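PDB 6M9M: AlkD2, which is of unknown function but belongs to the HEAT-like repeat family related to DNA glycosylases and binds inosine-5'-monophosphate. Local coordinates for residues 72-76 / 110-114; 76-81 / 119-123; 127-133 / 164-168. All blocks are in the same frame, centred on the assembly; numbering follows the deposited sequence.

In the fold
Contacts 1 and 2 share helix 69-79 and the residue R76, and their centres lie about 8 Å apart. Their segments alternate along the chain: 72-76 and 76-81 come first, then 110-114 on helix 108-115 and 119-123 on the following helix 120-129. Contact 3 comes afterwards, joining the end of helix 120-129 to helix 159-175, with its centre about 16 Å from those of both other contacts. I111, on segment 110-114, packs on L130 and W133 of segment 127-133, connecting the two sites. With no strand in the chain, these helix-to-helix joins link successive elements of the HEAT-like repeat superhelix, and contacts 2 and 3 bring side chains within about 9 Å of bound IMP.

Contact 1 (72-76 / 110-114); sequences LIFMR and IIDEW
Both segments are regular helix, 72-76 from helix 69-79 and 110-114 from helix 108-115, each closed by one backbone bond: R76 N to L72 O and W114 N to I110 O, both 2.9 Å. Their short axes run nearly parallel, crossing at -28° with a closest approach of 12.2 Å. The separation narrows along the pair, from 9.6 Å between the CA atoms of L72 and I110 to 7.1 Å between those of R76 and W114.

The wide gap is filled by W114 (chi1 m, chi2 48°). R76, with chi1 and chi2 both t, lays its CG over one ring face, a CH-pi contact at 3.8 Å from the centroid of the five-membered ring. L72 CD1 reaches W114 CZ2 at 3.8 Å, M75 CB reaches W114 CH2 at 3.9 Å, and L72 CD2 meets I110 CG2 at 3.9 Å.

Beyond the indole, chi3 p turns the guanidinium so that R76 NH1 meets E113 OE1 at 3.0 Å, a salt bridge whose hydrogen bond is weak (140°). R76 NE and NH2 are satisfied by D77, and R76 O accepts from T122 and S80. D112 pairs with R149. Helix 85-102, between the two in sequence, lends F98 against L72 and I110. Such near-parallel packing of helices one helix apart in sequence is typical of a HEAT-like repeat solenoid.

Contact 2 (76-81 / 119-123); sequences RDEVSK and NLHTR
Segment 76-81 carries the C-terminal part of helix 69-79, loosened by a wider pi-type turn at 76-79, and K81 N still bonds to E78 O at 3.0 Å. Facing it, N119 is extended (phi/psi -88/121) and helix 120-129 starts directly after it, with R123 N on N119 O at 3.2 Å. The closest CA pair is S80 with H121, 5.3 Å apart.

N119 (chi1 t) is the N-cap: its OD1 accepts from H121 N at 2.8 Å and from H121 ND1 at 3.0 Å. The amide nitrogen faces the other segment, where N119 ND2 gives a weak bond to S80 O at 3.4 Å. A water makes a second, separate bridge, accepting from N119 ND2 at 3.0 Å and donating to D77 O at 2.8 Å. T122 (chi1 m) donates through OG1 to R76 O at 2.7 Å, and S80 (chi1 p) donates its OG to the same R76 O at 2.8 Å. Apolar contact is slight, with R76 CG to T122 CG2 at 3.7 Å; the carbonyl S80 O makes a close van der Waals approach to H121 CB at 3.2 Å. Q88 of helix 85-102 also donates to S80 O and touches H121, whose side chain lies about 9 Å from bound IMP.

R76 O thus takes hydroxyls from T122 across and S80 of its own segment, and with N119 on S80 O the junction is chiefly polar.

Contact 3 (127-133 / 164-168); sequences TEGLRIW and SVGNA
Hydroxyl and carboxylate bonding joins the end of helix 120-129 to helix 159-175. S164 (chi1 t) donates from OG to E128 OE1 at 2.8 Å. T127 OG1 lies 2.8 Å from S164 OG, a possible hydrogen bond, though R124 O also competes for the T127 hydroxyl. The matching CA pairs are E128 with S164 at 5.6 Å and R131 with A168 at 6.0 Å.

Charge follows in R131, whose NH1 makes a salt bridge to E128 OE1 at 3.2 Å while its NE pairs with D171 further along helix 159-175. With chi1 m, chi2 t and chi3 p, the guanidinium lies with one face over N167 CB, R131 NH2 being 3.5 Å from that atom. This ties one helix to the next but one in sequence, as in the stacked helices of a HEAT-like repeat solenoid, with helix 143-151 between them presenting I150 to W133, V165 and A168.

R131 N bonds to E128 O at 3.1 Å, and a cis peptide joins R131 (psi 138°) to I132. W133 then folds back, its NE1 donating to T127 O at 3.0 Å, while a water accepts from W133 N and donates to A168 O, each at 3.0 Å.

Apolar packing centres on A168 CB, which lies 3.9 Å from R131 CG and 4.3 Å from W133 CD1; T127 CG2 to V165 CG2 spans 4.3 Å.

Contact 1 (72-76 / 110-114)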
loop_
_atom_site.group_PDB
_atom_site.type_symbol
_atom_site.label_atom_id
_atom_site.label_comp_id
_atom_site.label_asym_id
_atom_site.label_seq_id
_atom_site.Cartn_x
_atom_site.Cartn_y
_atom_site.Cartn_z
ATOM N N LEU A 72 8.749 -2.061 -9.842
ATOM C CA LEU A 72 8.018 -1.024 -9.118
ATOM C C LEU A 72 7.028 -0.288 -10.026
ATOM O O LEU A 72 5.902 -0.001 -9.609
ATOM C CB LEU A 72 9.001 -0.072 -8.454
ATOM C CG LEU A 72 8.401 0.998 -7.569
ATOM C CD1 LEU A 72 7.664 0.393 -6.397
ATOM C CD2 LEU A 72 9.454 1.971 -7.101
ATOM N N ILE A 73 7.423 0.013 -11.274
ATOM C CA ILE A 73 6.502 0.641 -12.223
ATOM C C ILE A 73 5.325 -0.281 -12.521
ATOM O O ILE A 73 4.180 0.168 -12.623
ATOM C CB ILE A 73 7.245 1.044 -13.513
ATOM C CG1 ILE A 73 8.174 2.237 -13.265
ATOM C CG2 ILE A 73 6.268 1.327 -14.650
ATOM C CD1 ILE A 73 9.166 2.500 -14.397
ATOM N N PHE A 74 5.579 -1.579 -12.690
ATOM C CA PHE A 74 4.476 -2.509 -12.936
ATOM C C PHE A 74 3.501 -2.539 -11.758
ATOM O O PHE A 74 2.278 -2.568 -11.952
ATOM C CB PHE A 74 5.035 -3.888 -13.243
ATOM C CG PHE A 74 4.025 -4.870 -13.762
ATOM C CD1 PHE A 74 3.755 -4.953 -15.112
ATOM C CD2 PHE A 74 3.360 -5.720 -12.903
ATOM C CE1 PHE A 74 2.834 -5.869 -15.604
ATOM C CE2 PHE A 74 2.438 -6.644 -13.395
ATOM C CZ PHE A 74 2.182 -6.716 -14.745
ATOM N N MET A 75 4.020 -2.495 -10.527
ATOM C CA MET A 75 3.155 -2.374 -9.358
ATOM C C MET A 75 2.321 -1.098 -9.423
ATOM O O MET A 75 1.098 -1.117 -9.218
ATOM C CB MET A 75 4.008 -2.361 -8.087
ATOM C CG MET A 75 4.681 -3.668 -7.712
ATOM S SD MET A 75 5.970 -3.496 -6.462
ATOM C CE MET A 75 5.110 -2.630 -5.159
ATOM N N ARG A 76 2.983 0.027 -9.691
ATOM C CA ARG A 76 2.337 1.337 -9.677
ATOM C C ARG A 76 1.233 1.431 -10.712
ATOM O O ARG A 76 0.153 1.960 -10.434
ATOM C CB ARG A 76 3.393 2.411 -9.954
ATOM C CG ARG A 76 2.917 3.851 -9.802
ATOM C CD ARG A 76 3.963 4.849 -10.287
ATOM N NE ARG A 76 4.107 4.744 -11.727
ATOM C CZ ARG A 76 5.166 5.111 -12.436
ATOM N NH1 ARG A 76 6.223 5.631 -11.842
ATOM N NH2 ARG A 76 5.153 4.938 -13.743
ATOM N N ILE A 110 9.277 8.531 -4.217
ATOM C CA ILE A 110 8.367 7.521 -4.741
ATOM C C ILE A 110 7.024 7.583 -4.022
ATOM O O ILE A 110 5.968 7.465 -4.648
ATOM C CB ILE A 110 9.018 6.131 -4.631
ATOM C CG1 ILE A 110 10.339 6.069 -5.385
ATOM C CG2 ILE A 110 8.063 5.065 -5.102
ATOM C CD1 ILE A 110 10.255 6.401 -6.805
ATOM N N ILE A 111 7.046 7.733 -2.698
ATOM C CA ILE A 111 5.817 7.952 -1.948
ATOM C C ILE A 111 5.043 9.114 -2.565
ATOM O O ILE A 111 3.840 9.013 -2.849
ATOM C CB ILE A 111 6.145 8.176 -0.463
ATOM C CG1 ILE A 111 6.733 6.898 0.156
ATOM C CG2 ILE A 111 4.907 8.610 0.303
ATOM C CD1 ILE A 111 7.371 7.105 1.502
ATOM N N ASP A 112 5.729 10.230 -2.814
ATOM C CA ASP A 112 5.044 11.399 -3.356
ATOM C C ASP A 112 4.499 11.117 -4.752
ATOM O O ASP A 112 3.403 11.562 -5.103
ATOM C CB ASP A 112 5.998 12.599 -3.330
ATOM C CG ASP A 112 6.280 13.072 -1.906
ATOM O OD1 ASP A 112 5.437 12.795 -1.032
ATOM O OD2 ASP A 112 7.330 13.700 -1.647
ATOM N N GLU A 113 5.247 10.377 -5.563
ATOM C CA GLU A 113 4.775 10.007 -6.894
ATOM C C GLU A 113 3.507 9.162 -6.823
ATOM O O GLU A 113 2.537 9.418 -7.541
ATOM C CB GLU A 113 5.910 9.266 -7.592
ATOM C CG GLU A 113 5.657 8.747 -8.960
ATOM C CD GLU A 113 6.945 8.157 -9.535
ATOM O OE1 GLU A 113 7.181 6.946 -9.361
ATOM O OE2 GLU A 113 7.751 8.913 -10.115
ATOM N N TRP A 114 3.478 8.162 -5.941
ATOM C CA TRP A 114 2.287 7.323 -5.844
ATOM C C TRP A 114 1.093 8.115 -5.318
ATOM O O TRP A 114 -0.032 7.929 -5.791
ATOM C CB TRP A 114 2.563 6.099 -4.974
ATOM C CG TRP A 114 3.356 5.008 -5.647
ATOM C CD1 TRP A 114 4.510 5.130 -6.371
ATOM C CD2 TRP A 114 3.024 3.615 -5.660
ATOM N NE1 TRP A 114 4.918 3.899 -6.820
ATOM C CE2 TRP A 114 4.026 2.949 -6.398
ATOM C CE3 TRP A 114 1.975 2.869 -5.118
ATOM C CZ2 TRP A 114 4.009 1.570 -6.606
ATOM C CZ3 TRP A 114 1.963 1.499 -5.309
ATOM C CH2 TRP A 114 2.967 0.863 -6.063
#

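Contact 2 (76-81 / 119-123)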
loop_
_atom_site.group_PDB
_atom_site.type_symbol
_atom_site.label_atom_id
_atom_site.label_comp_id
_atom_site.label_asym_id
_atom_site.label_seq_id
_atom_site.Cartn_x
_atom_site.Cartn_y
_atom_site.Cartn_z
ATOM N N ARG A 76 2.983 0.027 -9.691
ATOM C CA ARG A 76 2.337 1.337 -9.677
ATOM C C ARG A 76 1.233 1.431 -10.712
ATOM O O ARG A 76 0.153 1.960 -10.434
ATOM C CB ARG A 76 3.393 2.411 -9.954
ATOM C CG ARG A 76 2.917 3.851 -9.802
ATOM C CD ARG A 76 3.963 4.849 -10.287
ATOM N NE ARG A 76 4.107 4.744 -11.727
ATOM C CZ ARG A 76 5.166 5.111 -12.436
ATOM N NH1 ARG A 76 6.223 5.631 -11.842
ATOM N NH2 ARG A 76 5.153 4.938 -13.743
ATOM N N ASP A 77 1.489 0.930 -11.919
ATOM C CA ASP A 77 0.629 1.217 -13.051
ATOM C C ASP A 77 -0.222 0.047 -13.517
ATOM O O ASP A 77 -1.231 0.279 -14.178
ATOM C CB ASP A 77 1.472 1.686 -14.244
ATOM C CG ASP A 77 2.084 3.051 -14.041
ATOM O OD1 ASP A 77 1.703 3.761 -13.081
ATOM O OD2 ASP A 77 2.966 3.396 -14.846
ATOM N N GLU A 78 0.181 -1.194 -13.254
ATOM C CA GLU A 78 -0.543 -2.361 -13.731
ATOM C C GLU A 78 -1.230 -3.141 -12.619
ATOM O O GLU A 78 -2.413 -3.431 -12.741
ATOM C CB GLU A 78 0.345 -3.286 -14.567
ATOM C CG GLU A 78 1.121 -2.583 -15.659
ATOM C CD GLU A 78 0.261 -1.866 -16.688
ATOM O OE1 GLU A 78 -0.953 -2.143 -16.789
ATOM O OE2 GLU A 78 0.826 -1.032 -17.418
ATOM N N VAL A 79 -0.533 -3.459 -11.522
ATOM C CA VAL A 79 -1.202 -4.153 -10.422
ATOM C C VAL A 79 -2.342 -3.290 -9.889
ATOM O O VAL A 79 -3.371 -3.809 -9.430
ATOM C CB VAL A 79 -0.193 -4.549 -9.325
ATOM C CG1 VAL A 79 -0.927 -5.212 -8.171
ATOM C CG2 VAL A 79 0.879 -5.474 -9.893
ATOM N N SER A 80 -2.170 -1.964 -9.914
ATOM C CA SER A 80 -3.199 -1.046 -9.466
ATOM C C SER A 80 -4.497 -1.153 -10.253
ATOM O O SER A 80 -5.514 -0.660 -9.755
ATOM C CB SER A 80 -2.654 0.372 -9.545
ATOM O OG SER A 80 -2.242 0.645 -10.869
ATOM N N LYS A 81 -4.505 -1.808 -11.423
ATOM C CA LYS A 81 -5.729 -2.053 -12.186
ATOM C C LYS A 81 -6.489 -3.299 -11.729
ATOM O O LYS A 81 -7.582 -3.563 -12.235
ATOM C CB LYS A 81 -5.411 -2.187 -13.683
ATOM C CG LYS A 81 -4.803 -0.952 -14.305
ATOM C CD LYS A 81 -4.266 -1.287 -15.714
ATOM C CE LYS A 81 -3.718 -0.068 -16.405
ATOM N NZ LYS A 81 -3.055 -0.425 -17.670
ATOM N N ASN A 119 -4.219 6.851 -10.902
ATOM C CA ASN A 119 -5.056 5.716 -10.532
ATOM C C ASN A 119 -5.330 5.793 -9.036
ATOM O O ASN A 119 -4.398 5.799 -8.229
ATOM C CB ASN A 119 -4.381 4.400 -10.923
ATOM C CG ASN A 119 -5.284 3.181 -10.757
ATOM O OD1 ASN A 119 -6.163 3.119 -9.896
ATOM N ND2 ASN A 119 -5.043 2.186 -11.584
ATOM N N LEU A 120 -6.605 5.870 -8.675
ATOM C CA LEU A 120 -6.980 5.926 -7.276
ATOM C C LEU A 120 -6.419 4.749 -6.483
ATOM O O LEU A 120 -6.152 4.887 -5.288
ATOM C CB LEU A 120 -8.504 6.011 -7.154
ATOM C CG LEU A 120 -9.319 4.766 -7.559
ATOM C CD1 LEU A 120 -9.497 3.792 -6.393
ATOM C CD2 LEU A 120 -10.663 5.153 -8.123
ATOM N N HIS A 121 -6.222 3.592 -7.126
ATOM C CA HIS A 121 -5.673 2.449 -6.407
ATOM C C HIS A 121 -4.200 2.642 -6.083
ATOM O O HIS A 121 -3.722 2.129 -5.067
ATOM C CB HIS A 121 -5.876 1.168 -7.208
ATOM C CG HIS A 121 -7.312 0.800 -7.396
ATOM N ND1 HIS A 121 -8.009 1.114 -8.538
ATOM C CD2 HIS A 121 -8.194 0.184 -6.570
ATOM C CE1 HIS A 121 -9.255 0.692 -8.417
ATOM N NE2 HIS A 121 -9.393 0.126 -7.233
ATOM N N THR A 122 -3.472 3.361 -6.932
ATOM C CA THR A 122 -2.083 3.691 -6.621
ATOM C C THR A 122 -2.018 4.621 -5.417
ATOM O O THR A 122 -1.223 4.411 -4.497
ATOM C CB THR A 122 -1.436 4.354 -7.842
ATOM O OG1 THR A 122 -1.583 3.508 -8.997
ATOM C CG2 THR A 122 0.044 4.650 -7.601
ATOM N N ARG A 123 -2.869 5.648 -5.400
ATOM C CA ARG A 123 -2.877 6.589 -4.285
ATOM C C ARG A 123 -3.258 5.886 -2.989
ATOM O O ARG A 123 -2.620 6.102 -1.950
ATOM C CB ARG A 123 -3.862 7.726 -4.580
ATOM C CG ARG A 123 -3.536 8.506 -5.848
ATOM C CD ARG A 123 -4.248 9.836 -5.949
ATOM N NE ARG A 123 -5.704 9.772 -5.962
ATOM C CZ ARG A 123 -6.442 9.500 -7.030
ATOM N NH1 ARG A 123 -5.864 9.187 -8.189
ATOM N NH2 ARG A 123 -7.754 9.519 -6.928
HETATM O O HOH W 1 -2.753 2.526 -13.565
#

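Contact 3 (127-133 / 164-168)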
loop_
_atom_site.group_PDB
_atom_site.type_symbol
_atom_site.label_atom_id
_atom_site.label_comp_id
_atom_site.label_asym_id
_atom_site.label_seq_id
_atom_site.Cartn_x
_atom_site.Cartn_y
_atom_site.Cartn_z
ATOM N N THR A 127 -1.277 5.404 0.725
ATOM C CA THR A 127 -1.846 5.903 1.973
ATOM C C THR A 127 -2.088 4.766 2.951
ATOM O O THR A 127 -1.782 4.888 4.140
ATOM C CB THR A 127 -3.137 6.706 1.741
ATOM O OG1 THR A 127 -4.152 5.886 1.148
ATOM C CG2 THR A 127 -2.867 7.938 0.872
ATOM N N GLU A 128 -2.661 3.662 2.475
ATOM C CA GLU A 128 -3.003 2.540 3.339
ATOM C C GLU A 128 -1.787 1.715 3.715
ATOM O O GLU A 128 -1.659 1.271 4.861
ATOM C CB GLU A 128 -4.029 1.648 2.644
ATOM C CG GLU A 128 -4.591 0.532 3.510
ATOM C CD GLU A 128 -5.581 0.993 4.572
ATOM O OE1 GLU A 128 -6.045 2.163 4.525
ATOM O OE2 GLU A 128 -5.907 0.160 5.436
ATOM N N GLY A 129 -0.890 1.486 2.764
ATOM C CA GLY A 129 0.215 0.574 3.005
ATOM C C GLY A 129 1.174 1.037 4.078
ATOM O O GLY A 129 1.771 0.218 4.768
ATOM N N LEU A 130 1.317 2.348 4.254
ATOM C CA LEU A 130 2.212 2.888 5.267
ATOM C C LEU A 130 1.556 3.024 6.644
ATOM O O LEU A 130 2.244 3.376 7.610
ATOM C CB LEU A 130 2.805 4.223 4.810
ATOM C CG LEU A 130 4.080 4.112 3.966
ATOM C CD1 LEU A 130 3.824 3.395 2.651
ATOM C CD2 LEU A 130 4.670 5.503 3.753
ATOM N N ARG A 131 0.252 2.753 6.777
ATOM C CA ARG A 131 -0.372 2.846 8.099
ATOM C C ARG A 131 0.228 1.789 9.025
ATOM O O ARG A 131 0.460 0.646 8.608
ATOM C CB ARG A 131 -1.876 2.607 7.972
ATOM C CG ARG A 131 -2.632 3.710 7.228
ATOM C CD ARG A 131 -4.113 3.372 7.091
ATOM N NE ARG A 131 -4.731 3.332 8.408
ATOM C CZ ARG A 131 -5.928 2.836 8.659
ATOM N NH1 ARG A 131 -6.659 2.352 7.666
ATOM N NH2 ARG A 131 -6.391 2.846 9.898
ATOM N N ILE A 132 0.502 2.147 10.285
ATOM C CA ILE A 132 0.427 3.489 10.863
ATOM C C ILE A 132 1.685 4.258 10.472
ATOM O O ILE A 132 2.804 3.809 10.745
ATOM C CB ILE A 132 0.292 3.364 12.401
ATOM C CG1 ILE A 132 -1.014 2.644 12.734
ATOM C CG2 ILE A 132 0.409 4.731 13.039
ATOM C CD1 ILE A 132 -1.172 2.233 14.206
ATOM N N TRP A 133 1.533 5.408 9.813
ATOM C CA TRP A 133 2.689 6.036 9.178
ATOM C C TRP A 133 3.757 6.388 10.209
ATOM O O TRP A 133 4.948 6.202 9.962
ATOM C CB TRP A 133 2.299 7.303 8.429
ATOM C CG TRP A 133 1.655 7.165 7.083
ATOM C CD1 TRP A 133 0.521 6.461 6.754
ATOM C CD2 TRP A 133 2.083 7.817 5.886
ATOM N NE1 TRP A 133 0.225 6.642 5.414
ATOM C CE2 TRP A 133 1.183 7.457 4.862
ATOM C CE3 TRP A 133 3.150 8.667 5.576
ATOM C CZ2 TRP A 133 1.310 7.927 3.567
ATOM C CZ3 TRP A 133 3.277 9.129 4.283
ATOM C CH2 TRP A 133 2.355 8.755 3.294
ATOM N N SER A 164 -9.082 5.794 3.519
ATOM C CA SER A 164 -7.710 5.529 3.950
ATOM C C SER A 164 -7.038 6.791 4.489
ATOM O O SER A 164 -6.340 6.743 5.505
ATOM C CB SER A 164 -6.957 4.926 2.774
ATOM O OG SER A 164 -5.647 4.583 3.106
ATOM N N VAL A 165 -7.268 7.927 3.841
ATOM C CA VAL A 165 -6.711 9.202 4.290
ATOM C C VAL A 165 -7.214 9.544 5.683
ATOM O O VAL A 165 -6.434 9.858 6.584
ATOM C CB VAL A 165 -7.083 10.305 3.279
ATOM C CG1 VAL A 165 -6.751 11.693 3.809
ATOM C CG2 VAL A 165 -6.387 10.075 1.955
ATOM N N GLY A 166 -8.530 9.509 5.874
ATOM C CA GLY A 166 -9.073 9.864 7.168
ATOM C C GLY A 166 -8.627 8.930 8.273
ATOM O O GLY A 166 -8.308 9.367 9.379
ATOM N N ASN A 167 -8.607 7.627 7.996
ATOM C CA ASN A 167 -8.159 6.674 9.003
ATOM C C ASN A 167 -6.660 6.747 9.249
ATOM O O ASN A 167 -6.221 6.493 10.378
ATOM C CB ASN A 167 -8.615 5.277 8.613
ATOM C CG ASN A 167 -10.096 5.070 8.876
ATOM O OD1 ASN A 167 -10.596 5.419 9.936
ATOM N ND2 ASN A 167 -10.807 4.560 7.895
ATOM N N ALA A 168 -5.864 7.109 8.233
ATOM C CA ALA A 168 -4.430 7.282 8.454
ATOM C C ALA A 168 -4.149 8.459 9.383
ATOM O O ALA A 168 -3.250 8.387 10.234
ATOM C CB ALA A 168 -3.703 7.431 7.121
HETATM O O HOH W 2 -1.347 6.179 9.688
#